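Local coordinates for levoglucosan dehydrogenase (Pseudarthrobacter phenanthrenivorans, PDB 6A3F), which catalyses the NAD(+)-dependent oxidation of levoglucosan to 3-dehydrolevoglucosan as a homotetrameric member of the Gfo/Idh/MocA family, at residues I295-H300 with G304-N309; Q317-S322 with R328-V333; N152-P157 with V214-R219; G179-D184 with G208-H213; M269-F274 with E400-V405. One frame throughout, in Å; residues are numbered along the deposited sequence.

Contact 1 (I295-H300 with G304-N309); sequences ITFEIH and GSIVFN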
# COMPACT_ATOMS: atom_id res chain seq x y z
N ILE B 295 4.70 -7.97 12.41
CA ILE B 295 5.99 -8.63 12.33
C ILE B 295 6.62 -8.28 10.99
O ILE B 295 6.02 -8.56 9.93
CB ILE B 295 5.90 -10.15 12.45
CG1 ILE B 295 4.86 -10.57 13.50
CG2 ILE B 295 7.30 -10.72 12.70
CD1 ILE B 295 4.63 -12.05 13.55
N THR B 296 7.76 -7.60 11.00
CA THR B 296 8.37 -7.15 9.72
C THR B 296 9.85 -7.51 9.67
O THR B 296 10.53 -7.69 10.74
CB THR B 296 8.25 -5.63 9.54
OG1 THR B 296 9.15 -4.98 10.45
CG2 THR B 296 6.82 -5.17 9.79
N PHE B 297 10.36 -7.62 8.44
CA PHE B 297 11.81 -7.51 8.33
C PHE B 297 12.11 -6.85 7.00
O PHE B 297 11.27 -6.89 6.06
CB PHE B 297 12.49 -8.88 8.47
CG PHE B 297 12.06 -9.94 7.49
CD1 PHE B 297 12.53 -9.96 6.18
CD2 PHE B 297 11.26 -10.99 7.93
CE1 PHE B 297 12.15 -10.97 5.31
CE2 PHE B 297 10.92 -12.02 7.06
CZ PHE B 297 11.36 -11.99 5.75
N GLU B 298 13.28 -6.22 6.96
CA GLU B 298 13.81 -5.67 5.75
C GLU B 298 15.27 -6.07 5.71
O GLU B 298 15.98 -5.78 6.65
CB GLU B 298 13.68 -4.15 5.70
CG GLU B 298 14.34 -3.50 4.48
CD GLU B 298 13.78 -2.15 4.02
OE1 GLU B 298 12.68 -1.74 4.49
OE2 GLU B 298 14.39 -1.52 3.11
N ILE B 299 15.64 -6.74 4.64
CA ILE B 299 16.99 -7.21 4.46
C ILE B 299 17.62 -6.53 3.25
O ILE B 299 17.03 -6.53 2.16
CB ILE B 299 17.05 -8.73 4.32
CG1 ILE B 299 16.54 -9.44 5.59
CG2 ILE B 299 18.47 -9.14 3.97
CD1 ILE B 299 16.28 -10.92 5.40
N HIS B 300 18.82 -5.96 3.43
CA HIS B 300 19.58 -5.35 2.29
C HIS B 300 20.77 -6.26 1.96
O HIS B 300 21.64 -6.48 2.82
CB HIS B 300 20.03 -3.94 2.59
CG HIS B 300 18.92 -3.03 3.01
ND1 HIS B 300 19.09 -2.03 3.94
CD2 HIS B 300 17.64 -2.97 2.62
CE1 HIS B 300 17.93 -1.39 4.10
NE2 HIS B 300 17.03 -1.94 3.31
N GLY B 304 20.18 -7.07 -3.97
CA GLY B 304 18.74 -6.92 -3.85
C GLY B 304 18.31 -6.76 -2.40
O GLY B 304 19.13 -6.74 -1.48
N SER B 305 17.00 -6.60 -2.23
CA SER B 305 16.42 -6.38 -0.90
C SER B 305 15.10 -7.17 -0.79
O SER B 305 14.42 -7.46 -1.80
CB SER B 305 16.18 -4.90 -0.66
OG SER B 305 17.33 -4.09 -0.67
N ILE B 306 14.70 -7.51 0.45
CA ILE B 306 13.52 -8.27 0.74
C ILE B 306 12.83 -7.61 1.93
O ILE B 306 13.50 -7.29 2.89
CB ILE B 306 13.82 -9.74 1.08
CG1 ILE B 306 14.56 -10.46 -0.06
CG2 ILE B 306 12.54 -10.47 1.44
CD1 ILE B 306 15.19 -11.75 0.38
N VAL B 307 11.52 -7.41 1.81
CA VAL B 307 10.71 -6.78 2.86
C VAL B 307 9.51 -7.68 3.11
O VAL B 307 8.89 -8.18 2.15
CB VAL B 307 10.28 -5.36 2.44
CG1 VAL B 307 9.20 -4.78 3.37
CG2 VAL B 307 11.48 -4.44 2.37
N PHE B 308 9.12 -7.85 4.37
CA PHE B 308 8.01 -8.70 4.74
C PHE B 308 7.21 -8.00 5.83
O PHE B 308 7.79 -7.30 6.66
CB PHE B 308 8.47 -10.05 5.30
CG PHE B 308 7.39 -10.93 5.88
CD1 PHE B 308 6.44 -11.53 5.07
CD2 PHE B 308 7.35 -11.19 7.24
CE1 PHE B 308 5.43 -12.31 5.61
CE2 PHE B 308 6.36 -12.02 7.76
CZ PHE B 308 5.42 -12.59 6.95
N ASN B 309 5.90 -8.21 5.81
CA ASN B 309 4.92 -7.68 6.78
C ASN B 309 3.85 -8.76 7.03
O ASN B 309 3.02 -9.06 6.16
CB ASN B 309 4.28 -6.38 6.30
CG ASN B 309 3.05 -5.93 7.07
OD1 ASN B 309 2.84 -6.39 8.20
ND2 ASN B 309 2.31 -4.95 6.54
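Phe297 lies across Phe308 in the strand pair 295-300 and 304-309, with CB of Phe308 over one face of the Phe297 ring, 3.6 Å from its centroid and displaced toward the rim. The two rings are inclined by 32° with centroids 5.4 Å apart, an oblique pair, neither stacked nor edge-to-face. Phe297 holds CG between its backbone N and carbonyl carbon (chi1 57°), which swings the ring over the neighbouring strand, whereas Phe308 carries its own CG anti to N. At the edge of the Phe297 ring sits CG2 of Ile306, the two side chains running alongside each other. On the opposite face of the sheet, Glu298 lies alongside Val307, whose CG2 is 3.6 Å from OE1 of Glu298. His300 NE2 donates to OE2 of Glu298 at 2.7 Å, in the imidazole plane but on the anti side and tilted out of the carboxylate plane; OE1 forms a salt bridge with Arg291 of the second subunit. Phe297 and Phe308 exchange two backbone hydrogen bonds, as do Ile299 and Ile306, defining an antiparallel hairpin whose strands run at 179°. Its Phe297 face packs on helices 157-167 and 206-221, while strands 174-182 and 315-320 flank the hairpin within the sheet.

Contact 2 (Q317-S322 with R328-V333); sequences QVAFAS and RGFRTV. With SO4 (sulfate ion), chain C.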
# COMPACT_ATOMS: atom_id res chain seq x y z
N GLN B 317 7.87 -8.78 -0.55
CA GLN B 317 8.39 -7.79 -1.45
C GLN B 317 9.87 -8.08 -1.72
O GLN B 317 10.65 -8.29 -0.78
CB GLN B 317 8.18 -6.39 -0.92
CG GLN B 317 6.71 -6.07 -0.72
CD GLN B 317 6.49 -4.69 -0.17
OE1 GLN B 317 5.94 -4.51 0.91
NE2 GLN B 317 6.90 -3.69 -0.92
N VAL B 318 10.26 -8.02 -2.98
CA VAL B 318 11.68 -8.25 -3.33
C VAL B 318 12.09 -7.34 -4.47
O VAL B 318 11.33 -7.21 -5.41
CB VAL B 318 11.98 -9.72 -3.65
CG1 VAL B 318 11.12 -10.30 -4.77
CG2 VAL B 318 13.47 -9.96 -3.90
N ALA B 319 13.26 -6.71 -4.33
CA ALA B 319 13.81 -5.82 -5.33
C ALA B 319 15.13 -6.44 -5.78
O ALA B 319 15.96 -6.67 -4.93
CB ALA B 319 14.00 -4.44 -4.75
N PHE B 320 15.26 -6.72 -7.09
CA PHE B 320 16.50 -7.22 -7.70
C PHE B 320 17.27 -6.10 -8.39
O PHE B 320 16.79 -5.40 -9.30
CB PHE B 320 16.19 -8.39 -8.63
CG PHE B 320 15.52 -9.55 -7.96
CD1 PHE B 320 16.21 -10.32 -7.02
CD2 PHE B 320 14.19 -9.85 -8.23
CE1 PHE B 320 15.61 -11.41 -6.43
CE2 PHE B 320 13.58 -10.92 -7.60
CZ PHE B 320 14.29 -11.71 -6.72
N ALA B 321 18.54 -5.97 -8.00
CA ALA B 321 19.47 -5.03 -8.59
C ALA B 321 19.64 -5.31 -10.10
O ALA B 321 19.88 -4.40 -10.85
CB ALA B 321 20.82 -5.07 -7.90
N SER B 322 19.49 -6.54 -10.51
CA SER B 322 19.74 -6.89 -11.91
C SER B 322 18.64 -6.36 -12.87
O SER B 322 18.78 -6.53 -14.08
CB SER B 322 19.84 -8.38 -12.02
OG SER B 322 18.61 -8.99 -11.63
N ARG B 328 13.03 -1.05 -12.40
CA ARG B 328 13.52 -1.54 -11.14
C ARG B 328 12.50 -1.21 -10.06
O ARG B 328 11.87 -0.17 -10.15
CB ARG B 328 14.78 -0.79 -10.67
CG ARG B 328 15.99 -1.12 -11.53
CD ARG B 328 17.34 -0.84 -10.93
NE ARG B 328 18.33 -1.22 -11.93
CZ ARG B 328 19.31 -0.44 -12.32
NH1 ARG B 328 19.42 0.76 -11.77
NH2 ARG B 328 20.20 -0.86 -13.20
N GLY B 329 12.40 -2.08 -9.08
CA GLY B 329 11.69 -1.76 -7.84
C GLY B 329 11.23 -3.01 -7.12
O GLY B 329 11.41 -4.18 -7.60
N PHE B 330 10.61 -2.81 -5.96
CA PHE B 330 10.10 -3.97 -5.28
C PHE B 330 8.90 -4.59 -6.01
O PHE B 330 7.87 -3.90 -6.31
CB PHE B 330 9.61 -3.61 -3.87
CG PHE B 330 10.75 -3.41 -2.90
CD1 PHE B 330 11.28 -4.49 -2.21
CD2 PHE B 330 11.24 -2.15 -2.65
CE1 PHE B 330 12.34 -4.30 -1.33
CE2 PHE B 330 12.29 -1.95 -1.75
CZ PHE B 330 12.82 -3.03 -1.09
N ARG B 331 9.00 -5.90 -6.19
CA ARG B 331 7.92 -6.75 -6.64
C ARG B 331 7.14 -7.25 -5.42
O ARG B 331 7.72 -7.83 -4.50
CB ARG B 331 8.41 -8.02 -7.35
CG ARG B 331 9.45 -7.72 -8.43
CD ARG B 331 10.02 -8.99 -9.04
NE ARG B 331 11.14 -8.67 -9.91
CZ ARG B 331 11.68 -9.50 -10.77
NH1 ARG B 331 11.15 -10.70 -10.97
NH2 ARG B 331 12.74 -9.13 -11.47
N THR B 332 5.82 -7.21 -5.51
CA THR B 332 4.95 -7.81 -4.53
C THR B 332 4.53 -9.22 -4.98
O THR B 332 3.69 -9.40 -5.91
CB THR B 332 3.71 -6.92 -4.32
OG1 THR B 332 4.16 -5.67 -3.82
CG2 THR B 332 2.75 -7.51 -3.32
N VAL B 333 5.15 -10.22 -4.38
CA VAL B 333 4.99 -11.59 -4.75
C VAL B 333 4.01 -12.25 -3.78
O VAL B 333 4.28 -12.25 -2.55
CB VAL B 333 6.34 -12.35 -4.76
CG1 VAL B 333 6.13 -13.82 -5.14
CG2 VAL B 333 7.35 -11.68 -5.66
S SO4 C . 13.31 -12.26 -13.37
O1 SO4 C . 14.38 -12.22 -12.30
O2 SO4 C . 12.11 -12.85 -12.75
O3 SO4 C . 13.67 -13.07 -14.58
O4 SO4 C . 13.00 -10.89 -13.83
O HOH W 1 12.86 -6.41 -8.75
O HOH W 2 14.74 -3.66 -8.42
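The extended chain of Arg331 from CG to NE sets its guanidinium beside Phe320, whose CG is anti to the carbonyl carbon (chi1 -59°). CD2 of Phe320 comes over one guanidinium face, 3.6 Å from CZ of Arg331, while the arginine meets the edge of the ring; the planes stand 82° apart. Beyond the ring, NH1 and NH2 of Arg331 each donate to a different oxygen of a sulfate ion, probably from the crystallisation liquor, NH1 of Arg331 to O2 of the sulfate at 3.0 Å, and NH2 also forms a salt bridge with Asp323. NE of Arg331 donates to water 1 at 3.1 Å; the same water accepts from Phe320 N and so bridges the two segments. On the other side of the sheet Ala319 CB stands over the centre of the Phe330 ring, 3.8 Å from its centroid and 12° off the normal, a CH-pi contact. Val318 and Arg331 form the hydrogen-bonded pair: Arg331 N to Val318 O is 2.8 Å, and the return bond from Val318 N to Arg331 O is 3.0 Å. These features describe a twisted antiparallel beta hairpin at the margin of the large C-terminal-domain sheet, which continues through residues 330-332 into a strand of the third subunit.

Contact 3 (N152-P157 with V214-R219); sequences NYRRTP and VIDMAR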
# COMPACT_ATOMS: atom_id res chain seq x y z
N ASN B 152 6.53 -20.38 14.94
CA ASN B 152 5.68 -20.82 13.85
C ASN B 152 5.74 -19.81 12.68
O ASN B 152 5.50 -20.20 11.51
CB ASN B 152 4.26 -21.04 14.32
CG ASN B 152 3.64 -19.76 14.82
OD1 ASN B 152 4.09 -19.27 15.85
ND2 ASN B 152 2.71 -19.19 14.04
N TYR B 153 6.04 -18.53 12.96
CA TYR B 153 5.97 -17.52 11.95
C TYR B 153 7.06 -17.69 10.91
O TYR B 153 6.89 -17.22 9.78
CB TYR B 153 6.02 -16.11 12.53
CG TYR B 153 4.81 -15.71 13.32
CD1 TYR B 153 3.57 -15.58 12.72
CD2 TYR B 153 4.90 -15.52 14.70
CE1 TYR B 153 2.46 -15.20 13.45
CE2 TYR B 153 3.79 -15.16 15.45
CZ TYR B 153 2.58 -14.96 14.81
OH TYR B 153 1.46 -14.58 15.51
N ARG B 154 8.14 -18.42 11.21
CA ARG B 154 9.14 -18.63 10.16
C ARG B 154 8.61 -19.59 9.07
O ARG B 154 9.26 -19.67 8.01
CB ARG B 154 10.47 -19.09 10.75
CG ARG B 154 10.50 -20.55 11.17
CD ARG B 154 11.82 -21.28 10.94
NE ARG B 154 12.88 -20.90 11.87
CZ ARG B 154 14.05 -21.55 12.00
NH1 ARG B 154 14.28 -22.62 11.25
NH2 ARG B 154 14.98 -21.12 12.82
N ARG B 155 7.51 -20.31 9.31
CA ARG B 155 6.92 -21.19 8.36
C ARG B 155 5.76 -20.50 7.62
O ARG B 155 4.99 -21.15 6.93
CB ARG B 155 6.50 -22.51 9.02
CG ARG B 155 7.68 -23.47 9.19
CD ARG B 155 7.42 -24.70 10.01
NE ARG B 155 8.46 -25.69 9.76
CZ ARG B 155 9.66 -25.74 10.32
NH1 ARG B 155 10.04 -24.86 11.23
NH2 ARG B 155 10.49 -26.72 9.96
N THR B 156 5.60 -19.18 7.75
CA THR B 156 4.83 -18.42 6.78
C THR B 156 5.48 -18.62 5.40
O THR B 156 6.68 -18.40 5.27
CB THR B 156 4.79 -16.92 7.10
OG1 THR B 156 4.39 -16.63 8.45
CG2 THR B 156 3.88 -16.15 6.17
N PRO B 157 4.69 -19.02 4.40
CA PRO B 157 5.34 -19.34 3.15
C PRO B 157 6.23 -18.19 2.64
O PRO B 157 7.30 -18.46 2.13
CB PRO B 157 4.20 -19.72 2.21
CG PRO B 157 3.23 -20.35 3.15
CD PRO B 157 3.32 -19.49 4.40
N VAL B 214 11.10 -12.51 16.12
CA VAL B 214 11.93 -11.75 15.19
C VAL B 214 13.37 -12.26 15.24
O VAL B 214 14.02 -12.34 14.20
CB VAL B 214 11.86 -10.24 15.45
CG1 VAL B 214 12.71 -9.44 14.45
CG2 VAL B 214 10.41 -9.79 15.38
N ILE B 215 13.87 -12.54 16.44
CA ILE B 215 15.24 -13.08 16.59
C ILE B 215 15.37 -14.41 15.86
O ILE B 215 16.36 -14.61 15.14
CB ILE B 215 15.62 -13.18 18.09
CG1 ILE B 215 15.73 -11.77 18.68
CG2 ILE B 215 16.88 -13.97 18.30
CD1 ILE B 215 15.74 -11.76 20.17
N ASP B 216 14.34 -15.27 15.94
CA ASP B 216 14.34 -16.54 15.23
C ASP B 216 14.44 -16.29 13.73
O ASP B 216 15.27 -16.94 13.01
CB ASP B 216 13.13 -17.44 15.54
CG ASP B 216 13.12 -18.69 14.67
OD1 ASP B 216 13.94 -19.62 14.91
OD2 ASP B 216 12.36 -18.72 13.66
N MET B 217 13.67 -15.32 13.24
CA MET B 217 13.77 -14.95 11.81
C MET B 217 15.17 -14.44 11.44
O MET B 217 15.61 -14.76 10.37
CB MET B 217 12.74 -13.88 11.41
CG MET B 217 11.39 -14.44 11.32
SD MET B 217 10.14 -13.24 10.70
CE MET B 217 8.68 -14.19 11.12
N ALA B 218 15.80 -13.64 12.28
CA ALA B 218 17.14 -13.13 12.01
C ALA B 218 18.13 -14.31 11.93
O ALA B 218 18.98 -14.33 11.04
CB ALA B 218 17.55 -12.14 13.03
N ARG B 219 17.98 -15.28 12.83
CA ARG B 219 18.91 -16.43 12.83
C ARG B 219 18.67 -17.26 11.55
O ARG B 219 19.62 -17.76 10.92
CB ARG B 219 18.73 -17.24 14.10
CG ARG B 219 19.31 -16.60 15.34
CD ARG B 219 19.20 -17.58 16.52
NE ARG B 219 20.08 -18.72 16.35
CZ ARG B 219 19.73 -19.96 16.05
NH1 ARG B 219 18.45 -20.31 15.92
NH2 ARG B 219 20.67 -20.87 15.85
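Arg154 grips the carboxylate of Asp216 side-on with two nitrogens, one to each oxygen. NE of Arg154 donates to OD2 of Asp216 at 2.9 Å, almost straight at 175°, meeting the syn lone pair of OD2; NH2 of Arg154 donates to OD1 of Asp216 at 2.8 Å, more bent at 144° and tilted from both planes. Guanidinium and carboxylate are nearly coplanar, 22° apart. The arginine reaches this position by bending at chi2 and chi3, with CG held between the backbone N and carbonyl carbon, and CB of Arg154 also passes 3.5 Å from OD2 of Asp216. Its remaining nitrogen, NH1, is hydrogen-bonded to OG of Ser377, so all three guanidinium nitrogens have a partner. Next to the salt bridge, Met217 extends its chain from helix 206-221 until its CE meets CB of Tyr153 at 3.6 Å. CE of Met217 also lies 3.8 Å from O of Tyr153. OG1 of Thr156 donates to O of Tyr153 at 2.9 Å, and so does Thr156 N, which would help hold the turn leading into helix 157-167. Tyr153 binds levoglucosan and Asn152 NADH; the Tyr153 ring packs edge-to-face with His213, a substrate-binding residue one turn before Met217. A buried bidentate ion pair of this geometry probably favours the charged state of both partners, and it ties the loop bearing Asn152 and Tyr153 to the helix bearing His213.

Contact 4 (G179-D184 with G208-H213); sequences GTYLQD and GDIATH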
# COMPACT_ATOMS: atom_id res chain seq x y z
N GLY B 179 14.44 -5.88 11.87
CA GLY B 179 13.25 -6.67 12.14
C GLY B 179 12.44 -6.08 13.27
O GLY B 179 13.00 -5.53 14.25
N THR B 180 11.09 -6.11 13.12
CA THR B 180 10.26 -5.52 14.17
C THR B 180 9.08 -6.43 14.48
O THR B 180 8.67 -7.26 13.69
CB THR B 180 9.76 -4.11 13.86
OG1 THR B 180 8.73 -4.16 12.87
CG2 THR B 180 10.86 -3.12 13.56
N TYR B 181 8.55 -6.25 15.71
CA TYR B 181 7.31 -6.86 16.07
C TYR B 181 6.56 -5.82 16.91
O TYR B 181 6.87 -5.61 18.08
CB TYR B 181 7.52 -8.19 16.80
CG TYR B 181 6.34 -9.12 16.84
CD1 TYR B 181 5.03 -8.68 16.93
CD2 TYR B 181 6.54 -10.48 16.80
CE1 TYR B 181 3.96 -9.58 16.95
CE2 TYR B 181 5.49 -11.38 16.86
CZ TYR B 181 4.19 -10.93 16.97
OH TYR B 181 3.19 -11.88 17.00
N LEU B 182 5.64 -5.14 16.27
CA LEU B 182 4.91 -4.03 16.94
C LEU B 182 3.44 -4.46 17.19
O LEU B 182 2.76 -5.00 16.30
CB LEU B 182 4.97 -2.78 16.06
CG LEU B 182 6.35 -2.35 15.52
CD1 LEU B 182 6.24 -1.03 14.79
CD2 LEU B 182 7.36 -2.19 16.65
N GLN B 183 2.96 -4.16 18.39
CA GLN B 183 1.63 -4.53 18.84
C GLN B 183 1.08 -3.42 19.72
O GLN B 183 1.85 -2.53 20.15
CB GLN B 183 1.64 -5.81 19.68
CG GLN B 183 2.06 -7.07 18.94
CD GLN B 183 1.77 -8.33 19.72
OE1 GLN B 183 2.26 -8.50 20.85
NE2 GLN B 183 1.05 -9.28 19.09
N ASP B 184 -0.23 -3.50 19.97
CA ASP B 184 -0.93 -2.50 20.82
C ASP B 184 -1.93 -3.15 21.75
O ASP B 184 -2.72 -2.39 22.38
CB ASP B 184 -1.54 -1.39 20.02
CG ASP B 184 -2.71 -1.83 19.21
OD1 ASP B 184 -3.10 -3.01 19.32
OD2 ASP B 184 -3.16 -0.99 18.43
N GLY B 208 10.78 -11.55 25.50
CA GLY B 208 10.55 -12.97 25.39
C GLY B 208 9.32 -13.33 24.56
O GLY B 208 9.24 -14.43 23.98
N ASP B 209 8.29 -12.50 24.64
CA ASP B 209 7.01 -12.82 24.04
C ASP B 209 7.02 -12.59 22.51
O ASP B 209 6.48 -13.44 21.75
CB ASP B 209 5.90 -11.97 24.66
CG ASP B 209 4.51 -12.42 24.28
OD1 ASP B 209 4.34 -13.61 24.00
OD2 ASP B 209 3.59 -11.58 24.29
N ILE B 210 7.59 -11.48 22.07
CA ILE B 210 7.45 -11.12 20.63
C ILE B 210 8.81 -10.86 19.99
O ILE B 210 9.01 -11.22 18.83
CB ILE B 210 6.44 -9.99 20.39
CG1 ILE B 210 6.69 -8.76 21.27
CG2 ILE B 210 5.02 -10.54 20.53
CD1 ILE B 210 5.81 -7.55 20.95
N ALA B 211 9.78 -10.30 20.70
CA ALA B 211 11.07 -10.16 20.00
C ALA B 211 11.68 -11.50 19.64
O ALA B 211 12.40 -11.59 18.64
CB ALA B 211 12.01 -9.32 20.83
N THR B 212 11.45 -12.56 20.43
CA THR B 212 12.03 -13.88 20.13
C THR B 212 11.58 -14.36 18.74
O THR B 212 12.34 -15.05 18.07
CB THR B 212 11.70 -14.89 21.23
OG1 THR B 212 10.28 -14.86 21.36
CG2 THR B 212 12.36 -14.57 22.57
N HIS B 213 10.34 -14.04 18.34
CA HIS B 213 9.87 -14.42 16.98
C HIS B 213 10.77 -13.78 15.91
O HIS B 213 11.16 -14.40 14.89
CB HIS B 213 8.40 -14.03 16.79
CG HIS B 213 7.41 -14.88 17.50
ND1 HIS B 213 7.32 -16.20 17.27
CD2 HIS B 213 6.43 -14.56 18.40
CE1 HIS B 213 6.34 -16.69 18.02
NE2 HIS B 213 5.77 -15.71 18.73
O HOH W 3 3.31 -9.16 23.29
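Ile210 lies over one face of the Tyr181 ring: its CG2 stands above the ring centre, 3.7 Å from the centroid and 10° off the normal, which meets the geometry of a CH-pi contact. In the ring plane, at its edge, comes CB of His213, and CE2 of Tyr181 approaches CD2 of His213 at 3.7 Å. These two rings approach by their peripheries, without overlapping faces, planes 38° apart and centroids 5.8 Å apart. CG anti to the backbone N (chi1 -161°) points the Tyr181 ring at helix 206-221; its hydroxyl is hydrogen-bonded to Asn293. Strand 174-182 of the C-terminal-domain sheet is thereby packed against helix 206-221, at the start of which the helix widens into a pi-type turn through residues 208-211. Gln183, Asp209 and His213 all bind levoglucosan, consistent with this strand-helix junction lining the substrate pocket. OE1 of Gln183 rests 3.4 Å from CG2 of Ile210 and accepts from water 3 at 2.7 Å. That water also donates to OD2 of Asp209 at 2.6 Å and so bridges Gln183 and Asp209, while Asp209 is further salt-bridged to Lys124 and Arg286.

Contact 5 (M269-F274 with E400-V405); sequences MTMIRF and ESWVDV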
# COMPACT_ATOMS: atom_id res chain seq x y z
N MET B 269 14.63 -2.35 22.11
CA MET B 269 15.37 -2.21 20.86
C MET B 269 16.81 -2.66 21.07
O MET B 269 17.39 -2.44 22.14
CB MET B 269 15.30 -0.78 20.30
CG MET B 269 16.04 0.27 21.05
SD MET B 269 15.90 1.98 20.37
CE MET B 269 16.39 2.92 21.81
N THR B 270 17.37 -3.31 20.05
CA THR B 270 18.74 -3.78 20.17
C THR B 270 19.41 -3.64 18.81
O THR B 270 18.79 -4.01 17.78
CB THR B 270 18.79 -5.22 20.70
OG1 THR B 270 20.18 -5.54 20.93
CG2 THR B 270 18.18 -6.24 19.76
N MET B 271 20.66 -3.16 18.82
CA MET B 271 21.52 -3.29 17.66
C MET B 271 22.22 -4.65 17.72
O MET B 271 22.32 -5.30 18.78
CB MET B 271 22.54 -2.16 17.56
CG MET B 271 21.95 -0.75 17.63
SD MET B 271 23.11 0.58 17.21
CE MET B 271 24.09 0.66 18.72
N ILE B 272 22.63 -5.17 16.56
CA ILE B 272 23.15 -6.50 16.42
C ILE B 272 24.38 -6.46 15.51
O ILE B 272 24.40 -5.78 14.47
CB ILE B 272 22.12 -7.45 15.79
CG1 ILE B 272 20.80 -7.47 16.57
CG2 ILE B 272 22.70 -8.84 15.55
CD1 ILE B 272 19.65 -7.93 15.71
N ARG B 273 25.42 -7.17 15.96
CA ARG B 273 26.48 -7.55 15.08
C ARG B 273 26.34 -9.05 14.84
O ARG B 273 26.38 -9.86 15.77
CB ARG B 273 27.87 -7.17 15.61
CG ARG B 273 28.99 -7.75 14.76
CD ARG B 273 29.18 -7.08 13.38
NE ARG B 273 29.57 -5.69 13.62
CZ ARG B 273 29.82 -4.81 12.66
NH1 ARG B 273 29.81 -5.20 11.39
NH2 ARG B 273 30.03 -3.56 12.99
N PHE B 274 26.20 -9.43 13.58
CA PHE B 274 26.08 -10.81 13.25
C PHE B 274 27.48 -11.46 13.18
O PHE B 274 28.44 -10.79 12.79
CB PHE B 274 25.34 -10.99 11.92
CG PHE B 274 23.86 -10.69 12.00
CD1 PHE B 274 22.97 -11.66 12.43
CD2 PHE B 274 23.40 -9.41 11.71
CE1 PHE B 274 21.62 -11.37 12.51
CE2 PHE B 274 22.04 -9.13 11.78
CZ PHE B 274 21.16 -10.11 12.19
N GLU B 400 24.52 -0.90 29.78
CA GLU B 400 24.60 0.05 28.71
C GLU B 400 25.84 -0.20 27.87
O GLU B 400 26.53 0.72 27.47
CB GLU B 400 24.53 1.46 29.27
CG GLU B 400 23.26 1.68 30.06
CD GLU B 400 23.07 3.10 30.55
OE1 GLU B 400 23.90 3.96 30.21
OE2 GLU B 400 22.08 3.35 31.25
N SER B 401 26.06 -1.44 27.47
CA SER B 401 27.28 -1.71 26.74
C SER B 401 27.05 -2.90 25.81
O SER B 401 26.10 -3.67 26.04
CB SER B 401 28.43 -1.95 27.73
OG SER B 401 28.21 -3.17 28.40
N TRP B 402 27.92 -3.07 24.79
CA TRP B 402 27.87 -4.28 23.96
C TRP B 402 28.08 -5.53 24.81
O TRP B 402 28.92 -5.54 25.70
CB TRP B 402 28.89 -4.23 22.82
CG TRP B 402 28.50 -3.29 21.72
CD1 TRP B 402 28.79 -1.96 21.61
CD2 TRP B 402 27.67 -3.61 20.59
NE1 TRP B 402 28.20 -1.44 20.49
CE2 TRP B 402 27.53 -2.42 19.83
CE3 TRP B 402 27.04 -4.78 20.14
CZ2 TRP B 402 26.78 -2.38 18.67
CZ3 TRP B 402 26.33 -4.74 18.97
CH2 TRP B 402 26.20 -3.56 18.25
N VAL B 403 27.36 -6.60 24.48
CA VAL B 403 27.57 -7.90 25.11
C VAL B 403 27.66 -8.95 24.03
O VAL B 403 26.84 -9.02 23.10
CB VAL B 403 26.45 -8.23 26.10
CG1 VAL B 403 26.54 -9.66 26.64
CG2 VAL B 403 26.38 -7.18 27.19
N ASP B 404 28.66 -9.81 24.18
CA ASP B 404 28.80 -10.94 23.31
C ASP B 404 27.79 -12.04 23.58
O ASP B 404 27.38 -12.29 24.71
CB ASP B 404 30.21 -11.53 23.39
CG ASP B 404 31.30 -10.60 22.83
OD1 ASP B 404 31.11 -9.65 22.01
OD2 ASP B 404 32.45 -10.92 23.17
N VAL B 405 27.36 -12.70 22.52
CA VAL B 405 26.40 -13.78 22.65
C VAL B 405 27.14 -15.09 22.47
O VAL B 405 27.64 -15.35 21.40
CB VAL B 405 25.24 -13.68 21.63
CG1 VAL B 405 24.20 -14.75 21.94
CG2 VAL B 405 24.58 -12.31 21.60
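Trp402 meets strand 267-274 through the far rim of its indole, and Met271 is the side chain it chiefly meets there. In Met271, CB lies 4.0 Å from CH2 of Trp402 and is the nearest approach between the two residues. CG then sits anti to the carbonyl carbon, beside the backbone N (chi1 -53°), and the chain runs on almost straight to SD. A bend at chi3, -76°, turns CE of Met271 back toward the indole, 4.1 Å from CZ2 of Trp402. The methionine thus touches the six-membered ring at two points, and the side chains cross at about a right angle. Farther round the rim, CZ3 of Trp402 faces the backbone: Arg273 N is 4.0 Å away, at the ring edge near its plane, and Met271 O is 4.1 Å away. All these separations are van der Waals in length, and the backbones stay well apart, 9.0 Å between the CA atoms of Met271 and Trp402. Strand 225-233 lies between the two strands in the sheet, and Trp402 also touches its Asn229 and, on the second subunit, Val231. The contact thus joins second-neighbour strands of the C-terminal-domain mixed sheet, beside strand 403-404, outermost within this chain.

From the N terminus, contact 3 opens first, just after the last strand of the Rossmann sheet, and closes on helix 206-221. Contact 4 is nested inside that loop and uses the same helix, joining it to strand 174-182. Contact 5 opens next, on strand 267-274, and closes only near the C terminus, so contacts 1 and 2, two successive hairpins, lie within its loop; none of the five cross. Strands 304-309 and 315-320 join contacts 1 and 2 side by side, and strand 294-301 of contact 1 borders strand 174-182 of contact 4. Contacts 1, 2, 4 and 5 thus reach one sheet, while contact 3 brings in the loop beyond the nucleotide-binding sheet.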